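Local coordinates for protein GH61E (Thielavia terrestris, PDB 3EJA) that probably cleaves cellulose and related polysaccharides oxidatively as a copper-dependent lytic polysaccharide monooxygenase, held here with magnesium in its metal site, at residues Gly90-Val98 with Glu168-Pro176. Numbering follows the deposited sequence.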
loop_
_atom_site.group_PDB
_atom_site.type_symbol
_atom_site.label_atom_id
_atom_site.label_comp_id
_atom_site.label_asym_id
_atom_site.label_seq_id
_atom_site.Cartn_x
_atom_site.Cartn_y
_atom_site.Cartn_z
ATOM N N GLY A 90 11.947 -6.897 -1.211
ATOM C CA GLY A 90 10.698 -7.550 -0.801
ATOM C C GLY A 90 10.213 -8.634 -1.753
ATOM O O GLY A 90 9.017 -8.725 -2.035
ATOM N N ASP A 91 11.142 -9.458 -2.245
ATOM C CA ASP A 91 10.798 -10.610 -3.089
ATOM C C ASP A 91 10.126 -11.682 -2.228
ATOM O O ASP A 91 10.333 -11.728 -1.015
ATOM C CB ASP A 91 12.052 -11.218 -3.740
ATOM C CG ASP A 91 12.759 -10.276 -4.715
ATOM O OD1 ASP A 91 12.134 -9.358 -5.283
ATOM O OD2 ASP A 91 13.971 -10.485 -4.935
ATOM N N GLY A 92 9.333 -12.545 -2.856
ATOM C CA GLY A 92 8.715 -13.676 -2.157
ATOM C C GLY A 92 7.580 -13.294 -1.219
ATOM O O GLY A 92 7.172 -12.130 -1.150
ATOM N N ALA A 93 7.069 -14.285 -0.489
ATOM C CA ALA A 93 5.908 -14.068 0.376
ATOM C C ALA A 93 6.333 -13.449 1.705
ATOM O O ALA A 93 6.449 -14.139 2.719
ATOM C CB ALA A 93 5.140 -15.375 0.583
ATOM N N VAL A 94 6.582 -12.141 1.689
ATOM C CA VAL A 94 7.113 -11.436 2.858
ATOM C C VAL A 94 6.228 -10.268 3.321
ATOM O O VAL A 94 6.546 -9.596 4.308
ATOM C CB VAL A 94 8.561 -10.916 2.602
ATOM C CG1 VAL A 94 9.519 -12.073 2.344
ATOM C CG2 VAL A 94 8.590 -9.909 1.430
ATOM N N TRP A 95 5.130 -10.017 2.608
ATOM C CA TRP A 95 4.292 -8.844 2.899
ATOM C C TRP A 95 3.109 -9.178 3.801
ATOM O O TRP A 95 2.396 -10.155 3.554
ATOM C CB TRP A 95 3.794 -8.207 1.598
ATOM C CG TRP A 95 4.910 -7.660 0.765
ATOM C CD1 TRP A 95 5.625 -8.332 -0.183
ATOM C CD2 TRP A 95 5.450 -6.332 0.814
ATOM N NE1 TRP A 95 6.572 -7.507 -0.736
ATOM C CE2 TRP A 95 6.484 -6.271 -0.148
ATOM C CE3 TRP A 95 5.156 -5.186 1.572
ATOM C CZ2 TRP A 95 7.236 -5.109 -0.375
ATOM C CZ3 TRP A 95 5.903 -4.029 1.346
ATOM C CH2 TRP A 95 6.933 -4.001 0.378
ATOM N N PHE A 96 2.904 -8.362 4.841
ATOM C CA PHE A 96 1.700 -8.466 5.671
ATOM C C PHE A 96 0.922 -7.145 5.668
ATOM O O PHE A 96 1.518 -6.069 5.605
ATOM C CB PHE A 96 2.025 -8.951 7.095
ATOM C CG PHE A 96 3.024 -8.089 7.839
ATOM C CD1 PHE A 96 4.393 -8.261 7.647
ATOM C CD2 PHE A 96 2.591 -7.128 8.754
ATOM C CE1 PHE A 96 5.323 -7.474 8.334
ATOM C CE2 PHE A 96 3.511 -6.341 9.458
ATOM C CZ PHE A 96 4.884 -6.516 9.246
ATOM N N LYS A 97 -0.407 -7.244 5.698
ATOM C CA LYS A 97 -1.279 -6.062 5.677
ATOM C C LYS A 97 -1.391 -5.447 7.070
ATOM O O LYS A 97 -1.674 -6.160 8.036
ATOM C CB LYS A 97 -2.672 -6.449 5.169
ATOM C CG LYS A 97 -3.650 -5.286 5.080
ATOM C CD LYS A 97 -5.047 -5.750 4.665
ATOM C CE LYS A 97 -5.174 -5.918 3.152
ATOM N NZ LYS A 97 -6.398 -6.722 2.831
ATOM N N VAL A 98 -1.186 -4.131 7.167
ATOM C CA VAL A 98 -1.289 -3.425 8.451
ATOM C C VAL A 98 -2.477 -2.463 8.544
ATOM O O VAL A 98 -2.813 -2.001 9.643
ATOM C CB VAL A 98 0.040 -2.684 8.839
ATOM C CG1 VAL A 98 1.182 -3.679 8.981
ATOM C CG2 VAL A 98 0.387 -1.578 7.842
ATOM N N GLU A 168 5.490 -12.599 14.861
ATOM C CA GLU A 168 5.675 -12.751 13.422
ATOM C C GLU A 168 4.316 -12.852 12.726
ATOM O O GLU A 168 3.556 -13.788 12.988
ATOM C CB GLU A 168 6.529 -13.990 13.130
ATOM C CG GLU A 168 6.810 -14.223 11.650
ATOM C CD GLU A 168 7.584 -13.085 11.016
ATOM O OE1 GLU A 168 8.590 -12.641 11.606
ATOM O OE2 GLU A 168 7.188 -12.633 9.922
ATOM N N PRO A 169 3.990 -11.877 11.852
ATOM C CA PRO A 169 2.713 -11.942 11.141
ATOM C C PRO A 169 2.599 -13.220 10.293
ATOM O O PRO A 169 3.522 -13.535 9.535
ATOM C CB PRO A 169 2.729 -10.679 10.261
ATOM C CG PRO A 169 3.710 -9.759 10.929
ATOM C CD PRO A 169 4.763 -10.672 11.491
ATOM N N PRO A 170 1.491 -13.970 10.449
ATOM C CA PRO A 170 1.274 -15.207 9.700
ATOM C C PRO A 170 0.738 -14.950 8.293
ATOM O O PRO A 170 0.305 -13.833 7.995
ATOM C CB PRO A 170 0.221 -15.930 10.537
ATOM C CG PRO A 170 -0.572 -14.844 11.149
ATOM C CD PRO A 170 0.367 -13.683 11.365
ATOM N N ASN A 171 0.783 -15.983 7.447
ATOM C CA ASN A 171 0.217 -15.930 6.082
ATOM C C ASN A 171 0.676 -14.738 5.219
ATOM O O ASN A 171 -0.130 -14.138 4.494
ATOM C CB ASN A 171 -1.318 -15.951 6.109
ATOM C CG ASN A 171 -1.885 -16.893 7.155
ATOM O OD1 ASN A 171 -1.642 -18.108 7.126
ATOM N ND2 ASN A 171 -2.675 -16.339 8.073
ATOM N N LYS A 172 1.962 -14.408 5.284
ATOM C CA LYS A 172 2.527 -13.340 4.454
ATOM C C LYS A 172 2.338 -13.638 2.958
ATOM O O LYS A 172 2.244 -14.807 2.575
ATOM C CB LYS A 172 3.988 -13.104 4.827
ATOM C CG LYS A 172 4.127 -12.611 6.276
ATOM C CD LYS A 172 5.542 -12.214 6.632
ATOM C CE LYS A 172 6.449 -13.413 6.778
ATOM N NZ LYS A 172 6.099 -14.197 8.008
ATOM N N VAL A 173 2.236 -12.584 2.140
ATOM C CA VAL A 173 1.934 -12.714 0.698
ATOM C C VAL A 173 3.010 -12.069 -0.183
ATOM O O VAL A 173 3.832 -11.289 0.298
ATOM C CB VAL A 173 0.538 -12.122 0.332
ATOM C CG1 VAL A 173 -0.570 -12.836 1.091
ATOM C CG2 VAL A 173 0.491 -10.605 0.571
ATOM N N ALA A 174 2.994 -12.407 -1.470
ATOM C CA ALA A 174 3.935 -11.848 -2.440
ATOM C C ALA A 174 3.260 -10.827 -3.369
ATOM O O ALA A 174 2.060 -10.916 -3.616
ATOM C CB ALA A 174 4.554 -12.982 -3.249
ATOM N N PHE A 175 4.035 -9.863 -3.865
ATOM C CA PHE A 175 3.575 -8.937 -4.911
ATOM C C PHE A 175 4.596 -8.925 -6.044
ATOM O O PHE A 175 5.721 -8.461 -5.835
ATOM C CB PHE A 175 3.442 -7.509 -4.366
ATOM C CG PHE A 175 2.272 -7.307 -3.454
ATOM C CD1 PHE A 175 0.978 -7.223 -3.969
ATOM C CD2 PHE A 175 2.465 -7.158 -2.078
ATOM C CE1 PHE A 175 -0.114 -7.017 -3.117
ATOM C CE2 PHE A 175 1.383 -6.948 -1.229
ATOM C CZ PHE A 175 0.093 -6.881 -1.747
ATOM N N PRO A 176 4.215 -9.415 -7.246
ATOM C CA PRO A 176 2.913 -10.019 -7.583
ATOM C C PRO A 176 2.689 -11.359 -6.884
ATOM O O PRO A 176 3.647 -11.980 -6.406
ATOM C CB PRO A 176 2.999 -10.234 -9.099
ATOM C CG PRO A 176 4.428 -10.293 -9.402
ATOM C CD PRO A 176 5.128 -9.400 -8.400
HETATM O O HOH W 1 6.919 -10.310 -3.127
#
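Trp95 and Val173 exchange two backbone hydrogen bonds, and beside this bridge Phe175 packs on the Trp95 indole and Pro169 on the Phe96 ring. Val173 N reaches Trp95 O at 2.8 Å, nearly straight (166° at the hydrogen) and on a carbonyl lone pair; Trp95 N returns the bond to Val173 O. On one flank the edge of Phe175 stands against the indole face, its CD2 3.8 Å from Trp95 CG and the planes 73° apart, which defines a T-shaped pair. The indole's rotation is restrained within its own segment, where NE1 donates to Gly90 O at 3.0 Å. At the indole edge a water lies within hydrogen-bonding distance of Gly90 O and Gly92 O and accepts from Phe175 N, linking the two segments. On the other flank Pro169 lies over the ring of Phe96: its CG sits 3.4 Å from the ring centroid and 6° off the normal, a CH-pi contact over the centre of the face.

Two residues of the first segment, Val94 and Trp95, stand opposite the single Val173, which makes a classic beta bulge, and the single antiparallel bridge ties residues 168-176 to the residues leading into strand 96-100, outermost in its sheet of the AA9 beta sandwich. Arg135 adds a cation-pi contact to Phe175, and Leu133 packs on Trp95.

Toward solvent the contact relies on backbone and aliphatic atoms. Ala174 CB rests 3.5 Å from Gly92 O. Lys172 lays its CB against Ala93 O and its CD near Val94 O; two bends near the end of its chain then carry NZ back into its own segment. There it forms a salt bridge with Glu168 OE2 at 2.7 Å, approached from the anti side and tilted out of the carboxylate plane, and a bond to Pro169 O, while Glu168 OE1 pairs with Lys128.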